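Local coordinates for CELL WALL surface anchor family protein (Streptococcus pneumoniae, PDB 2WW8) that serves as the pilus adhesin RrgA of the pneumococcus and probably attaches the bacterium to host cells, at residues P146-Y151 and P157-K162. Residues are numbered along the deposited sequence; the frame is centred on the assembly and turned at random.
Sequences PQTGTY and PYQIIK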
loop_
_atom_site.group_PDB
_atom_site.type_symbol
_atom_site.label_atom_id
_atom_site.label_comp_id
_atom_site.label_asym_id
_atom_site.label_seq_id
_atom_site.Cartn_x
_atom_site.Cartn_y
_atom_site.Cartn_z
ATOM N N PRO A 146 -21.650 -4.733 -3.992
ATOM C CA PRO A 146 -21.726 -3.276 -3.841
ATOM C C PRO A 146 -20.462 -2.627 -4.399
ATOM O O PRO A 146 -19.388 -3.231 -4.389
ATOM C CB PRO A 146 -21.773 -3.078 -2.323
ATOM C CG PRO A 146 -20.952 -4.232 -1.794
ATOM C CD PRO A 146 -21.354 -5.413 -2.718
ATOM N N GLN A 147 -20.604 -1.396 -4.869
ATOM C CA GLN A 147 -19.551 -0.730 -5.604
ATOM C C GLN A 147 -18.855 0.413 -4.846
ATOM O O GLN A 147 -17.741 0.813 -5.201
ATOM C CB GLN A 147 -20.177 -0.278 -6.910
ATOM C CG GLN A 147 -20.739 -1.536 -7.552
ATOM C CD GLN A 147 -20.437 -1.578 -8.999
ATOM O OE1 GLN A 147 -21.310 -1.284 -9.827
ATOM N NE2 GLN A 147 -19.181 -1.889 -9.323
ATOM N N THR A 148 -19.508 0.910 -3.799
ATOM C CA THR A 148 -18.998 2.050 -3.034
ATOM C C THR A 148 -19.295 1.867 -1.542
ATOM O O THR A 148 -20.245 1.149 -1.167
ATOM C CB THR A 148 -19.590 3.393 -3.483
ATOM O OG1 THR A 148 -20.951 3.409 -3.075
ATOM C CG2 THR A 148 -19.497 3.624 -4.993
ATOM N N GLY A 149 -18.424 2.443 -0.712
ATOM C CA GLY A 149 -18.773 2.752 0.667
ATOM C C GLY A 149 -18.847 4.267 0.778
ATOM O O GLY A 149 -18.499 4.972 -0.193
ATOM N N THR A 150 -19.281 4.762 1.944
ATOM C CA THR A 150 -19.377 6.195 2.273
ATOM C C THR A 150 -18.682 6.442 3.628
ATOM O O THR A 150 -18.990 5.777 4.632
ATOM C CB THR A 150 -20.828 6.693 2.261
ATOM O OG1 THR A 150 -21.382 6.517 0.946
ATOM C CG2 THR A 150 -20.941 8.185 2.600
ATOM N N TYR A 151 -17.705 7.349 3.638
ATOM C CA TYR A 151 -17.035 7.776 4.872
ATOM C C TYR A 151 -18.005 8.541 5.726
ATOM O O TYR A 151 -18.555 9.547 5.274
ATOM C CB TYR A 151 -15.833 8.666 4.590
ATOM C CG TYR A 151 -14.625 7.924 4.061
ATOM C CD1 TYR A 151 -13.975 6.979 4.861
ATOM C CD2 TYR A 151 -14.086 8.209 2.814
ATOM C CE1 TYR A 151 -12.883 6.305 4.412
ATOM C CE2 TYR A 151 -12.940 7.536 2.357
ATOM C CZ TYR A 151 -12.333 6.614 3.186
ATOM O OH TYR A 151 -11.218 5.929 2.733
ATOM N N PRO A 157 -18.124 9.226 -1.068
ATOM C CA PRO A 157 -18.080 7.808 -1.495
ATOM C C PRO A 157 -16.657 7.293 -1.669
ATOM O O PRO A 157 -15.751 8.055 -1.978
ATOM C CB PRO A 157 -18.824 7.786 -2.847
ATOM C CG PRO A 157 -18.661 9.229 -3.377
ATOM C CD PRO A 157 -18.614 10.129 -2.127
ATOM N N TYR A 158 -16.409 6.012 -1.442
ATOM C CA TYR A 158 -15.109 5.505 -1.893
ATOM C C TYR A 158 -15.419 4.221 -2.635
ATOM O O TYR A 158 -16.418 3.593 -2.268
ATOM C CB TYR A 158 -14.166 5.220 -0.727
ATOM C CG TYR A 158 -14.671 4.388 0.443
ATOM C CD1 TYR A 158 -15.282 4.986 1.558
ATOM C CD2 TYR A 158 -14.560 3.008 0.438
ATOM C CE1 TYR A 158 -15.719 4.206 2.669
ATOM C CE2 TYR A 158 -15.025 2.227 1.514
ATOM C CZ TYR A 158 -15.581 2.830 2.636
ATOM O OH TYR A 158 -16.014 2.077 3.723
ATOM N N GLN A 159 -14.572 3.843 -3.596
ATOM C CA GLN A 159 -14.770 2.655 -4.404
ATOM C C GLN A 159 -14.382 1.366 -3.670
ATOM O O GLN A 159 -13.598 1.376 -2.715
ATOM C CB GLN A 159 -14.007 2.774 -5.725
ATOM C CG GLN A 159 -14.147 4.134 -6.439
ATOM C CD GLN A 159 -15.592 4.544 -6.735
ATOM O OE1 GLN A 159 -16.348 3.807 -7.413
ATOM N NE2 GLN A 159 -15.985 5.728 -6.213
ATOM N N ILE A 160 -14.943 0.251 -4.131
ATOM C CA ILE A 160 -14.799 -1.053 -3.501
ATOM C C ILE A 160 -14.437 -2.013 -4.611
ATOM O O ILE A 160 -15.169 -2.044 -5.596
ATOM C CB ILE A 160 -16.177 -1.561 -2.986
ATOM C CG1 ILE A 160 -16.692 -0.763 -1.794
ATOM C CG2 ILE A 160 -16.131 -3.008 -2.590
ATOM C CD1 ILE A 160 -15.596 -0.512 -0.734
ATOM N N ILE A 161 -13.374 -2.808 -4.461
ATOM C CA ILE A 161 -12.908 -3.762 -5.469
ATOM C C ILE A 161 -12.669 -5.178 -4.936
ATOM O O ILE A 161 -12.389 -5.402 -3.745
ATOM C CB ILE A 161 -11.619 -3.312 -6.151
ATOM C CG1 ILE A 161 -10.485 -3.267 -5.118
ATOM C CG2 ILE A 161 -11.881 -1.985 -6.891
ATOM C CD1 ILE A 161 -9.113 -3.067 -5.761
ATOM N N LYS A 162 -12.766 -6.130 -5.860
ATOM C CA LYS A 162 -12.561 -7.538 -5.557
ATOM C C LYS A 162 -11.153 -7.842 -5.091
ATOM O O LYS A 162 -10.145 -7.298 -5.594
ATOM C CB LYS A 162 -12.958 -8.375 -6.782
ATOM C CG LYS A 162 -14.434 -8.223 -7.123
ATOM C CD LYS A 162 -14.814 -8.967 -8.434
ATOM C CE LYS A 162 -16.043 -8.338 -9.070
ATOM N NZ LYS A 162 -16.558 -9.224 -10.166
HETATM O O HOH W 1 -17.299 -4.015 -5.904
#
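Y158 lays its ring over the backbone of G149: G149 CA stands 3.8 Å from the ring centroid of Y158 and only 14° off the ring normal, a CH-pi contact that the bare glycine makes possible. The torsion chi1 of 50° sets Y158 CG between its own backbone N and carbonyl carbon, turning the ring back across the neighbouring strand. Y151 meets the same ring obliquely, with planes at 42°; Y158 CD1 lies over the centre of the Y151 ring and comes 3.6 Å from Y151 CE2. In the backbone, G149 and Y158 form an antiparallel hydrogen-bonded pair, G149 N to Y158 O at 2.8 Å and Y158 N to G149 O at 2.6 Å. I160 N reaches Q147 O at 3.0 Å, but this bond is strongly bent and therefore weak. Beyond it a water bridges P146 O and I160 O, while I160 CG1 packs 3.7 Å from T148 C. Farther out, Y158 OH is hydrogen-bonded to I715 N, P714 touches both tyrosines, and Q159 and I161 pair through their backbones with strand 171-184. The arrangement is a beta hairpin: strand 157-162 pairs with 148-150 along one edge and with 171-184 along the other, extending an antiparallel array.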